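PDB 3TC3: UV damage endonuclease from Sulfolobus acidocaldarius, which probably cuts DNA at UV-damaged sites as a manganese-binding TIM-barrel endonuclease of the UvdE family, in DNA excision repair. Local coordinates for residues V51-K63 and K99-I111. Numbering follows the deposited sequence.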
loop_
_atom_site.group_PDB
_atom_site.type_symbol
_atom_site.label_atom_id
_atom_site.label_comp_id
_atom_site.label_asym_id
_atom_site.label_seq_id
_atom_site.Cartn_x
_atom_site.Cartn_y
_atom_site.Cartn_z
ATOM N N VAL A 51 -8.413 -10.039 20.266
ATOM C CA VAL A 51 -7.386 -9.394 19.429
ATOM C C VAL A 51 -6.215 -10.335 19.224
ATOM O O VAL A 51 -5.745 -10.454 18.111
ATOM C CB VAL A 51 -6.906 -8.068 20.054
ATOM C CG1 VAL A 51 -5.567 -7.556 19.411
ATOM C CG2 VAL A 51 -8.017 -7.034 19.931
ATOM N N LEU A 52 -5.727 -11.002 20.264
ATOM C CA LEU A 52 -4.582 -11.904 20.124
ATOM C C LEU A 52 -4.937 -13.100 19.248
ATOM O O LEU A 52 -4.130 -13.503 18.435
ATOM C CB LEU A 52 -4.044 -12.344 21.518
ATOM C CG LEU A 52 -3.493 -11.116 22.248
ATOM C CD1 LEU A 52 -3.413 -11.364 23.808
ATOM C CD2 LEU A 52 -2.169 -10.613 21.648
ATOM N N LYS A 53 -6.151 -13.621 19.377
ATOM C CA LYS A 53 -6.584 -14.741 18.591
ATOM C C LYS A 53 -6.665 -14.378 17.127
ATOM O O LYS A 53 -6.199 -15.155 16.318
ATOM C CB LYS A 53 -7.946 -15.222 19.070
ATOM C CG LYS A 53 -8.459 -16.486 18.441
ATOM C CD LYS A 53 -9.616 -16.953 19.309
ATOM C CE LYS A 53 -10.829 -17.163 18.402
ATOM N NZ LYS A 53 -10.813 -18.522 17.780
ATOM N N VAL A 54 -7.262 -13.246 16.784
ATOM C CA VAL A 54 -7.406 -12.944 15.356
ATOM C C VAL A 54 -6.070 -12.427 14.805
ATOM O O VAL A 54 -5.753 -12.751 13.704
ATOM C CB VAL A 54 -8.583 -11.990 15.130
ATOM C CG1 VAL A 54 -8.710 -11.546 13.637
ATOM C CG2 VAL A 54 -9.876 -12.622 15.648
ATOM N N SER A 55 -5.282 -11.685 15.606
ATOM C CA SER A 55 -3.925 -11.321 15.152
ATOM C C SER A 55 -3.052 -12.551 14.874
ATOM O O SER A 55 -2.403 -12.623 13.834
ATOM C CB SER A 55 -3.253 -10.394 16.167
ATOM O OG SER A 55 -4.022 -9.201 16.435
ATOM N N SER A 56 -3.041 -13.528 15.810
ATOM C CA SER A 56 -2.296 -14.717 15.564
ATOM C C SER A 56 -2.757 -15.435 14.293
ATOM O O SER A 56 -1.911 -15.958 13.573
ATOM C CB SER A 56 -2.335 -15.652 16.805
ATOM O OG SER A 56 -1.614 -15.022 17.833
ATOM N N SER A 57 -4.064 -15.552 14.066
ATOM C CA SER A 57 -4.466 -16.327 12.910
ATOM C C SER A 57 -4.112 -15.512 11.667
ATOM O O SER A 57 -3.668 -16.097 10.665
ATOM C CB SER A 57 -5.930 -16.722 12.833
ATOM O OG SER A 57 -6.856 -15.677 13.144
ATOM N N ASN A 58 -4.289 -14.209 11.725
ATOM C CA ASN A 58 -3.899 -13.418 10.551
ATOM C C ASN A 58 -2.428 -13.583 10.217
ATOM O O ASN A 58 -2.045 -13.650 9.022
ATOM C CB ASN A 58 -4.197 -11.917 10.758
ATOM C CG ASN A 58 -5.684 -11.527 10.604
ATOM O OD1 ASN A 58 -6.482 -12.210 9.915
ATOM N ND2 ASN A 58 -6.025 -10.327 11.098
ATOM N N LEU A 59 -1.596 -13.540 11.249
ATOM C CA LEU A 59 -0.184 -13.544 11.048
ATOM C C LEU A 59 0.259 -14.934 10.535
ATOM O O LEU A 59 1.195 -15.042 9.739
ATOM C CB LEU A 59 0.528 -13.123 12.314
ATOM C CG LEU A 59 0.384 -11.619 12.644
ATOM C CD1 LEU A 59 0.715 -11.350 14.120
ATOM C CD2 LEU A 59 1.339 -10.812 11.746
ATOM N N LEU A 60 -0.285 -16.019 11.116
ATOM C CA LEU A 60 -0.058 -17.391 10.570
ATOM C C LEU A 60 -0.304 -17.461 9.066
ATOM O O LEU A 60 0.507 -18.012 8.274
ATOM C CB LEU A 60 -0.986 -18.407 11.257
ATOM C CG LEU A 60 -0.736 -19.877 10.787
ATOM C CD1 LEU A 60 -0.636 -20.820 11.976
ATOM C CD2 LEU A 60 -1.648 -20.506 9.640
ATOM N N CYS A 61 -1.463 -16.923 8.652
ATOM C CA CYS A 61 -1.874 -16.912 7.258
ATOM C C CYS A 61 -0.952 -16.017 6.472
ATOM O O CYS A 61 -0.536 -16.393 5.375
ATOM C CB CYS A 61 -3.272 -16.425 7.206
ATOM S SG CYS A 61 -4.470 -17.755 7.709
ATOM N N LEU A 62 -0.591 -14.849 7.037
ATOM C CA LEU A 62 0.435 -14.005 6.326
ATOM C C LEU A 62 1.726 -14.759 6.065
ATOM O O LEU A 62 2.238 -14.665 4.964
ATOM C CB LEU A 62 0.696 -12.703 7.144
ATOM C CG LEU A 62 1.749 -11.747 6.505
ATOM C CD1 LEU A 62 1.428 -11.239 5.049
ATOM C CD2 LEU A 62 1.943 -10.549 7.443
ATOM N N LYS A 63 2.237 -15.545 7.052
ATOM C CA LYS A 63 3.457 -16.288 6.814
ATOM C C LYS A 63 3.219 -17.293 5.709
ATOM O O LYS A 63 4.037 -17.402 4.820
ATOM C CB LYS A 63 3.879 -17.046 8.092
ATOM C CG LYS A 63 5.162 -17.825 7.934
ATOM C CD LYS A 63 6.441 -16.993 7.767
ATOM C CE LYS A 63 7.698 -17.871 7.424
ATOM N NZ LYS A 63 8.119 -18.826 8.552
ATOM N N LYS A 99 3.606 -9.667 22.979
ATOM C CA LYS A 99 2.982 -10.966 23.017
ATOM C C LYS A 99 3.169 -11.808 21.744
ATOM O O LYS A 99 3.233 -13.038 21.789
ATOM C CB LYS A 99 1.502 -10.879 23.430
ATOM C CG LYS A 99 1.331 -10.373 24.911
ATOM C CD LYS A 99 -0.155 -10.185 25.298
ATOM C CE LYS A 99 -0.390 -10.208 26.840
ATOM N NZ LYS A 99 0.323 -9.105 27.563
ATOM N N LEU A 100 3.215 -11.124 20.587
ATOM C CA LEU A 100 3.398 -11.768 19.289
ATOM C C LEU A 100 4.801 -11.535 18.677
ATOM O O LEU A 100 4.963 -11.732 17.457
ATOM C CB LEU A 100 2.332 -11.258 18.293
ATOM C CG LEU A 100 0.905 -11.345 18.810
ATOM C CD1 LEU A 100 -0.008 -10.592 17.886
ATOM C CD2 LEU A 100 0.387 -12.723 19.199
ATOM N N SER A 101 5.807 -11.146 19.492
ATOM C CA SER A 101 7.137 -10.761 18.994
ATOM C C SER A 101 7.719 -11.913 18.179
ATOM O O SER A 101 8.413 -11.691 17.201
ATOM C CB SER A 101 8.142 -10.421 20.126
ATOM O OG SER A 101 8.141 -11.506 21.021
ATOM N N HIS A 102 7.467 -13.143 18.618
ATOM C CA HIS A 102 7.943 -14.365 17.958
ATOM C C HIS A 102 7.604 -14.450 16.486
ATOM O O HIS A 102 8.470 -14.489 15.585
ATOM C CB HIS A 102 7.318 -15.555 18.694
ATOM C CG HIS A 102 5.973 -15.225 19.336
ATOM N ND1 HIS A 102 4.801 -15.298 18.659
ATOM C CD2 HIS A 102 5.654 -14.824 20.632
ATOM C CE1 HIS A 102 3.796 -14.975 19.480
ATOM N NE2 HIS A 102 4.315 -14.687 20.687
ATOM N N ILE A 103 6.291 -14.527 16.237
ATOM C CA ILE A 103 5.743 -14.676 14.895
ATOM C C ILE A 103 6.076 -13.418 14.078
ATOM O O ILE A 103 6.375 -13.546 12.899
ATOM C CB ILE A 103 4.195 -14.947 14.895
ATOM C CG1 ILE A 103 3.839 -16.096 15.896
ATOM C CG2 ILE A 103 3.677 -15.274 13.447
ATOM C CD1 ILE A 103 2.436 -16.002 16.583
ATOM N N LEU A 104 5.999 -12.223 14.712
ATOM C CA LEU A 104 6.356 -10.964 13.995
ATOM C C LEU A 104 7.812 -10.941 13.501
ATOM O O LEU A 104 8.073 -10.625 12.313
ATOM C CB LEU A 104 5.985 -9.739 14.833
ATOM C CG LEU A 104 4.494 -9.570 15.107
ATOM C CD1 LEU A 104 4.170 -8.577 16.271
ATOM C CD2 LEU A 104 3.852 -9.013 13.708
ATOM N N GLY A 105 8.750 -11.293 14.374
ATOM C CA GLY A 105 10.142 -11.413 13.986
ATOM C C GLY A 105 10.360 -12.469 12.899
ATOM O O GLY A 105 11.158 -12.261 11.992
ATOM N N ASP A 106 9.641 -13.590 12.971
ATOM C CA ASP A 106 9.785 -14.715 12.041
ATOM C C ASP A 106 9.368 -14.280 10.620
ATOM O O ASP A 106 10.095 -14.562 9.643
ATOM C CB ASP A 106 8.945 -15.904 12.505
ATOM C CG ASP A 106 8.861 -17.011 11.470
ATOM O OD1 ASP A 106 9.864 -17.725 11.257
ATOM O OD2 ASP A 106 7.794 -17.235 10.846
ATOM N N ILE A 107 8.239 -13.534 10.555
ATOM C CA ILE A 107 7.704 -13.069 9.279
ATOM C C ILE A 107 8.699 -12.060 8.714
ATOM O O ILE A 107 9.035 -12.126 7.540
ATOM C CB ILE A 107 6.314 -12.460 9.475
ATOM C CG1 ILE A 107 5.260 -13.590 9.647
ATOM C CG2 ILE A 107 5.968 -11.563 8.206
ATOM C CD1 ILE A 107 3.954 -13.101 10.336
ATOM N N GLY A 108 9.162 -11.121 9.559
ATOM C CA GLY A 108 10.139 -10.173 9.077
ATOM C C GLY A 108 11.450 -10.831 8.591
ATOM O O GLY A 108 12.011 -10.408 7.552
ATOM N N ASP A 109 11.928 -11.846 9.305
ATOM C CA ASP A 109 13.125 -12.563 8.820
ATOM C C ASP A 109 12.913 -13.161 7.487
ATOM O O ASP A 109 13.779 -13.058 6.601
ATOM C CB ASP A 109 13.578 -13.700 9.777
ATOM C CG ASP A 109 14.055 -13.181 11.098
ATOM O OD1 ASP A 109 14.408 -11.986 11.234
ATOM O OD2 ASP A 109 14.071 -14.006 12.044
ATOM N N PHE A 110 11.718 -13.720 7.245
ATOM C CA PHE A 110 11.442 -14.357 5.986
ATOM C C PHE A 110 11.420 -13.317 4.872
ATOM O O PHE A 110 11.924 -13.537 3.778
ATOM C CB PHE A 110 10.081 -15.064 6.043
ATOM C CG PHE A 110 9.754 -15.824 4.800
ATOM C CD1 PHE A 110 10.206 -17.156 4.656
ATOM C CD2 PHE A 110 9.027 -15.236 3.728
ATOM C CE1 PHE A 110 9.916 -17.891 3.482
ATOM C CE2 PHE A 110 8.719 -15.982 2.541
ATOM C CZ PHE A 110 9.168 -17.324 2.444
ATOM N N ILE A 111 10.855 -12.142 5.184
ATOM C CA ILE A 111 10.854 -11.092 4.190
ATOM C C ILE A 111 12.239 -10.582 3.787
ATOM O O ILE A 111 12.518 -10.384 2.583
ATOM C CB ILE A 111 9.924 -9.942 4.720
ATOM C CG1 ILE A 111 8.463 -10.418 4.748
ATOM C CG2 ILE A 111 10.115 -8.587 4.036
ATOM C CD1 ILE A 111 7.515 -9.442 5.555
#
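Helix 51-63 and helix 101-111 run side by side in the same direction, their axes 10.2 Å apart and inclined at 20°, with Leu59 set against Ile103 and Lys63 against Ile107. Leu59 points toward segment 99-111 and meets four of its side chains: CD1 touches Leu100 CD1, CD2 lies 3.7 Å from Leu104 CD2 and also touches Ile107 CD1, and CB rests on Ile103 CG2. Leu100, at the N-cap position, divides its methyls: CD1 packs on Ser55 CB, while CD2 lies 3.3 Å from Ser56 OG. Ser56 OG is turned back along its own helix, anti to the carbonyl carbon (chi1 -68°), and gives its proton to Leu52 O at 3.0 Å; Ser56 N reaches the same oxygen from the opposite face. The Leu52 and Lys99 side chains cross at about a right angle, Leu52 CD1 3.8 Å from Lys99 CD. At the other end, Lys63, its chain bent at chi2 and chi4, brings NZ to the syn side of Asp106 OD2 at 2.8 Å, a salt bridge 16° out of the carboxylate plane. Lys63 CE lies 3.8 Å from Phe110 CD1, oblique to the ring, and Lys63 CB lies against Ile107 CG1. A methionine in place of Lys63 would probably leave the Asp106 carboxylate without its charged mate across this interface. Helix 133-153 packs against Leu62 and Leu104, continuing the outer helical layer of the TIM barrel. Away from the manganese site, neighbouring barrel helices are thus joined by a mainly aliphatic seam centred on Leu59, with the Lys63-Asp106 ion pair as its one cross-helix hydrogen bond, toward the C-terminal end.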